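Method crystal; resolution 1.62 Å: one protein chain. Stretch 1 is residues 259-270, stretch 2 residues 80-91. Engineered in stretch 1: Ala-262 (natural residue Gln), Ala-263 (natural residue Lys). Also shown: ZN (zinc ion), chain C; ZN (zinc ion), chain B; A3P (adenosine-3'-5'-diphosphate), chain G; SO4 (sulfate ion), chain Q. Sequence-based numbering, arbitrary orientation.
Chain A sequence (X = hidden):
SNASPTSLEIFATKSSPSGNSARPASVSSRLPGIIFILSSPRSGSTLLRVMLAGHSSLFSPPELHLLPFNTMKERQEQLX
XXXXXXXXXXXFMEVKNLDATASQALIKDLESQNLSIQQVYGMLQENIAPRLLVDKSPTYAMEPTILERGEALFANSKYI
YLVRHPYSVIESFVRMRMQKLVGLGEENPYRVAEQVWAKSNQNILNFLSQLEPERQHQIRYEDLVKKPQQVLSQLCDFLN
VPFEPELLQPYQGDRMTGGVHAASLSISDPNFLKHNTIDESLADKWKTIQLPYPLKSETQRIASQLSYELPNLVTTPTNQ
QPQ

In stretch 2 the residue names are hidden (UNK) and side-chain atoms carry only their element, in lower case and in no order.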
# COMPACT_ATOMS: atom_id res chain seq x y z
N GLY A 259 -1.92 7.74 -18.18
CA GLY A 259 -1.02 8.85 -18.48
C GLY A 259 0.44 8.47 -18.32
O GLY A 259 0.83 7.34 -18.64
N VAL A 260 1.24 9.41 -17.83
CA VAL A 260 2.67 9.16 -17.62
C VAL A 260 2.83 8.11 -16.53
O VAL A 260 2.41 8.29 -15.39
CB VAL A 260 3.43 10.47 -17.27
CG1 VAL A 260 4.87 10.17 -16.85
CG2 VAL A 260 3.42 11.44 -18.46
N HIS A 261 3.44 6.99 -16.92
CA HIS A 261 3.62 5.84 -16.05
C HIS A 261 4.40 6.19 -14.77
O HIS A 261 4.00 5.79 -13.67
CB HIS A 261 4.29 4.72 -16.86
CG HIS A 261 4.79 3.57 -16.04
ND1 HIS A 261 6.13 3.30 -15.88
CD2 HIS A 261 4.13 2.60 -15.36
CE1 HIS A 261 6.28 2.22 -15.14
NE2 HIS A 261 5.08 1.78 -14.81
N ALA A 262 5.48 6.97 -14.91
CA ALA A 262 6.32 7.35 -13.77
C ALA A 262 5.57 8.17 -12.72
O ALA A 262 5.98 8.21 -11.56
CB ALA A 262 7.57 8.08 -14.24
N ALA A 263 4.47 8.80 -13.12
CA ALA A 263 3.70 9.67 -12.21
C ALA A 263 2.97 8.93 -11.09
O ALA A 263 2.78 9.49 -10.01
CB ALA A 263 2.73 10.55 -13.01
N SER A 264 2.58 7.68 -11.33
CA SER A 264 1.87 6.91 -10.30
C SER A 264 2.81 6.02 -9.48
O SER A 264 2.36 5.29 -8.59
CB SER A 264 0.73 6.08 -10.91
OG SER A 264 -0.33 6.92 -11.31
N LEU A 265 4.10 6.08 -9.79
CA LEU A 265 5.10 5.26 -9.11
C LEU A 265 5.84 6.09 -8.08
O LEU A 265 5.95 7.31 -8.22
CB LEU A 265 6.09 4.68 -10.13
CG LEU A 265 5.79 3.34 -10.79
CD1 LEU A 265 4.41 3.28 -11.45
CD2 LEU A 265 6.89 3.06 -11.81
N SER A 266 6.34 5.43 -7.04
CA SER A 266 7.05 6.11 -5.98
C SER A 266 8.41 5.50 -5.78
O SER A 266 9.42 6.09 -6.18
CB SER A 266 6.24 6.08 -4.67
OG SER A 266 5.06 6.85 -4.82
N ILE A 267 8.43 4.30 -5.19
CA ILE A 267 9.68 3.65 -4.79
C ILE A 267 10.23 2.62 -5.77
O ILE A 267 11.44 2.48 -5.90
CB ILE A 267 9.60 3.04 -3.37
CG1 ILE A 267 8.52 1.95 -3.30
CG2 ILE A 267 9.34 4.14 -2.34
CD1 ILE A 267 8.70 0.97 -2.15
N SER A 268 9.33 1.90 -6.44
CA SER A 268 9.73 0.97 -7.50
C SER A 268 8.59 0.88 -8.50
O SER A 268 7.68 1.70 -8.46
CB SER A 268 10.05 -0.41 -6.93
OG SER A 268 10.66 -1.23 -7.92
N ASP A 269 8.67 -0.11 -9.39
CA ASP A 269 7.61 -0.36 -10.36
C ASP A 269 6.83 -1.59 -9.90
O ASP A 269 7.41 -2.67 -9.78
CB ASP A 269 8.22 -0.60 -11.75
CG ASP A 269 7.19 -0.57 -12.87
OD1 ASP A 269 5.98 -0.63 -12.58
OD2 ASP A 269 7.60 -0.48 -14.06
N PRO A 270 5.52 -1.42 -9.63
CA PRO A 270 4.72 -2.59 -9.22
C PRO A 270 4.43 -3.54 -10.38
O PRO A 270 3.90 -4.63 -10.16
CB PRO A 270 3.42 -1.97 -8.69
CG PRO A 270 3.31 -0.66 -9.38
CD PRO A 270 4.73 -0.17 -9.58
N UNK A 80 11.62 12.54 -1.07
CA UNK A 80 12.42 12.26 -2.25
C UNK A 80 12.15 10.83 -2.71
O UNK A 80 12.35 9.88 -1.95
n UNK A 80 15.20 13.90 -0.51
c UNK A 80 13.92 12.45 -1.96
o UNK A 80 13.65 14.84 -1.85
c UNK A 80 14.24 13.83 -1.43
N UNK A 81 11.70 10.70 -3.96
CA UNK A 81 11.30 9.40 -4.50
C UNK A 81 11.96 9.13 -5.85
O UNK A 81 12.21 10.06 -6.61
c UNK A 81 8.90 9.65 -3.42
c UNK A 81 7.48 9.96 -3.86
c UNK A 81 8.92 8.51 -2.41
c UNK A 81 9.77 9.35 -4.65
N UNK A 82 12.21 7.85 -6.12
CA UNK A 82 12.84 7.41 -7.38
C UNK A 82 12.01 7.79 -8.61
O UNK A 82 12.56 8.16 -9.65
o UNK A 82 14.06 5.53 -6.42
c UNK A 82 13.06 5.89 -7.36
N UNK A 83 10.70 7.70 -8.47
CA UNK A 83 9.78 8.11 -9.53
C UNK A 83 9.01 9.34 -9.07
O UNK A 83 9.34 9.94 -8.04
c UNK A 83 10.79 3.65 -10.11
c UNK A 83 9.95 5.66 -11.81
c UNK A 83 8.87 6.94 -9.91
c UNK A 83 9.63 5.75 -10.45
o UNK A 83 11.78 2.51 -11.96
c UNK A 83 10.66 4.58 -12.32
c UNK A 83 10.07 4.73 -9.61
c UNK A 83 11.07 3.58 -11.46
N UNK A 84 7.99 9.74 -9.82
CA UNK A 84 7.37 11.06 -9.61
C UNK A 84 6.44 11.17 -8.39
O UNK A 84 6.31 12.25 -7.82
c UNK A 84 7.56 11.59 -12.15
c UNK A 84 8.77 12.51 -12.01
c UNK A 84 6.72 12.00 -13.36
c UNK A 84 6.69 11.56 -10.89
N UNK A 85 5.82 10.06 -7.99
CA UNK A 85 5.02 10.03 -6.75
C UNK A 85 3.91 11.06 -6.69
O UNK A 85 3.72 11.74 -5.66
N UNK A 86 3.15 11.17 -7.77
CA UNK A 86 2.12 12.20 -7.88
C UNK A 86 0.74 11.80 -7.36
O UNK A 86 -0.26 12.38 -7.75
c UNK A 86 3.28 13.31 -9.85
c UNK A 86 2.01 12.65 -9.34
o UNK A 86 4.10 14.54 -11.69
o UNK A 86 2.11 13.64 -11.93
c UNK A 86 3.15 13.86 -11.25
N UNK A 87 0.70 10.81 -6.46
CA UNK A 87 -0.56 10.39 -5.84
C UNK A 87 -1.39 11.55 -5.33
O UNK A 87 -2.59 11.65 -5.61
N UNK A 88 -0.76 12.45 -4.59
CA UNK A 88 -1.46 13.61 -4.04
C UNK A 88 -1.92 14.57 -5.14
O UNK A 88 -3.06 15.03 -5.12
c UNK A 88 -1.30 15.44 -2.18
c UNK A 88 -2.45 14.89 -1.32
c UNK A 88 -0.28 16.15 -1.31
c UNK A 88 -0.61 14.33 -2.99
N UNK A 89 -1.04 14.85 -6.10
CA UNK A 89 -1.38 15.69 -7.25
C UNK A 89 -2.54 15.10 -8.05
O UNK A 89 -3.49 15.82 -8.39
c UNK A 89 -0.15 15.89 -8.14
o UNK A 89 0.93 16.64 -11.22
c UNK A 89 0.92 17.09 -10.08
n UNK A 89 1.98 17.71 -9.54
c UNK A 89 -0.31 16.97 -9.20
N UNK A 90 -2.48 13.80 -8.33
CA UNK A 90 -3.55 13.11 -9.05
C UNK A 90 -4.86 13.10 -8.27
O UNK A 90 -5.94 13.18 -8.86
n UNK A 90 -1.40 10.57 -13.29
c UNK A 90 -2.16 11.59 -10.56
c UNK A 90 -1.77 10.15 -10.84
c UNK A 90 -3.15 11.67 -9.40
c UNK A 90 -0.81 10.07 -12.02
N UNK A 91 -4.76 12.99 -6.94
CA UNK A 91 -5.95 13.01 -6.09
C UNK A 91 -6.72 14.32 -6.26
O UNK A 91 -7.92 14.29 -6.54
o UNK A 91 -5.20 11.37 -4.48
c UNK A 91 -6.80 12.99 -3.71
c UNK A 91 -5.60 12.74 -4.61
ZN ZN C . 4.68 -0.15 -14.04
ZN ZN B . 3.60 15.11 -13.56
P1 A3P G . 6.67 -8.47 -9.67
O1P A3P G . 8.06 -8.02 -9.32
O2P A3P G . 6.10 -7.79 -10.89
O3P A3P G . 6.51 -9.96 -9.66
P2 A3P G . 3.43 -4.16 -4.88
O4P A3P G . 3.06 -4.41 -3.45
O5P A3P G . 4.80 -3.61 -5.11
O6P A3P G . 2.35 -3.43 -5.64
O5' A3P G . 3.51 -5.64 -5.54
C5' A3P G . 4.06 -5.78 -6.86
C4' A3P G . 3.77 -7.20 -7.28
O4' A3P G . 2.37 -7.33 -7.54
C3' A3P G . 4.42 -7.55 -8.61
O3' A3P G . 5.79 -7.93 -8.42
C2' A3P G . 3.52 -8.69 -9.08
O2' A3P G . 3.98 -9.95 -8.59
C1' A3P G . 2.16 -8.39 -8.46
N9 A3P G . 1.20 -7.93 -9.51
C8 A3P G . 1.18 -6.75 -10.16
N7 A3P G . 0.18 -6.71 -11.07
C5 A3P G . -0.46 -7.89 -11.00
C6 A3P G . -1.62 -8.53 -11.67
N6 A3P G . -2.31 -7.86 -12.62
N1 A3P G . -1.95 -9.79 -11.28
C2 A3P G . -1.28 -10.47 -10.32
N3 A3P G . -0.22 -9.94 -9.67
C4 A3P G . 0.20 -8.69 -9.96
S SO4 Q . 2.69 15.62 -5.07
O1 SO4 Q . 2.21 15.85 -3.71
O2 SO4 Q . 3.98 14.93 -4.96
O3 SO4 Q . 1.76 14.78 -5.81
O4 SO4 Q . 2.88 16.93 -5.69
O HOH W 1 1.84 15.92 -14.02

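Position 80 has two side-chain carbons, the second carrying one oxygen and one nitrogen: a short amide, Asn-80. It stays out of reach of stretch 1 and lies exposed.

At position 81 four carbons fork at the second. CB points toward stretch 1 and lies 3.6 Å from Ser-266 O, and the fork reaches Ile-267. This is Leu-81. Leu-81 CD2 lies 4.4 Å from Ile-267 CG2.

Position 82 carries one carbon and then one oxygen, with no further branch, and its CB sits 4.0 Å from Ile-267 O. This is Ser-82.

Position 83 shows one carbon and then a six-carbon ring bearing an oxygen, and the ring lies against Leu-265, which makes it Tyr-83. No other residue of the stretch has more of its area covered by stretch 1. Leu-265 CD2 lies over one ring face, 3.9 Å from the ring centroid and 6° off its normal, a CH-pi contact. The ring edge receives the engineered Ala-262, whose CB is 4.2 Å from Tyr-83 CD1. On the backbone, Tyr-83 N donates to Ser-266 O at 3.1 Å, nearly straight at 163°.

Position 84 again has four carbons forked at the second, and they meet Ala-262 and Ala-263, the latter also engineered: Leu-84. Its CG is 4.1 Å from Ala-262 CB and its CD1 4.3 Å from Ala-263 CB. Leu-84 N donates to Ala-262 O at 3.1 Å.

Position 85 has no side-chain atoms, so it is Gly-85. Its positive phi (57°) by itself favours glycine, and an ideal CB would fall 2.3 Å from Leu-81 CD1, a clash within its own stretch. The bare backbone sends Gly-85 N to Leu-265 O at 2.8 Å.

Position 86 has three carbons, the third with two oxygens, a carboxylate with one oxygen near Ala-263: Glu-86, at the N-cap position. Glu-86 N donates to Ala-263 O at 2.8 Å. Glu-86 OE1 binds the zinc ion of chain B (ZN) at 2.0 Å, and OE2 comes within 3.3 Å of Ala-263 CB.

Position 87, again without side-chain atoms, is Gly-87, where the helix begins. Position 88, four carbons forked at the second, is Leu-88, with no contact to stretch 1. Position 89, three carbons ending in one oxygen and one nitrogen, is Gln-89; its backbone N donates to a sulfate, SO4 O3, at 2.8 Å.

Position 90 has four carbons in a row ending in nitrogen, a chain that reaches back from the helix to Ala-263 and Ser-264: Lys-90. Its CE lies 3.7 Å from Ala-263 CB and 3.3 Å from Ser-264 OG. Position 91, one carbon carrying an oxygen and a carbon, is Thr-91, whose OG1 donates to Gly-87 O at 2.9 Å.

The rule is backbone first. Four successive amides, from Tyr-83 to Glu-86, each find a different carbonyl on stretch 1, so two irregular segments are held without a regular strand pairing. Side chains then fill in: the tyrosine ring against Leu-265, Leu-81 against Ile-267, Leu-84 against Val-260 and the engineered Ala-262 and Ala-263, and the Lys-90 chain beside engineered Ala-263 and Ser-264.

Stretch 2 80-91: NLSYLGEGLQKT
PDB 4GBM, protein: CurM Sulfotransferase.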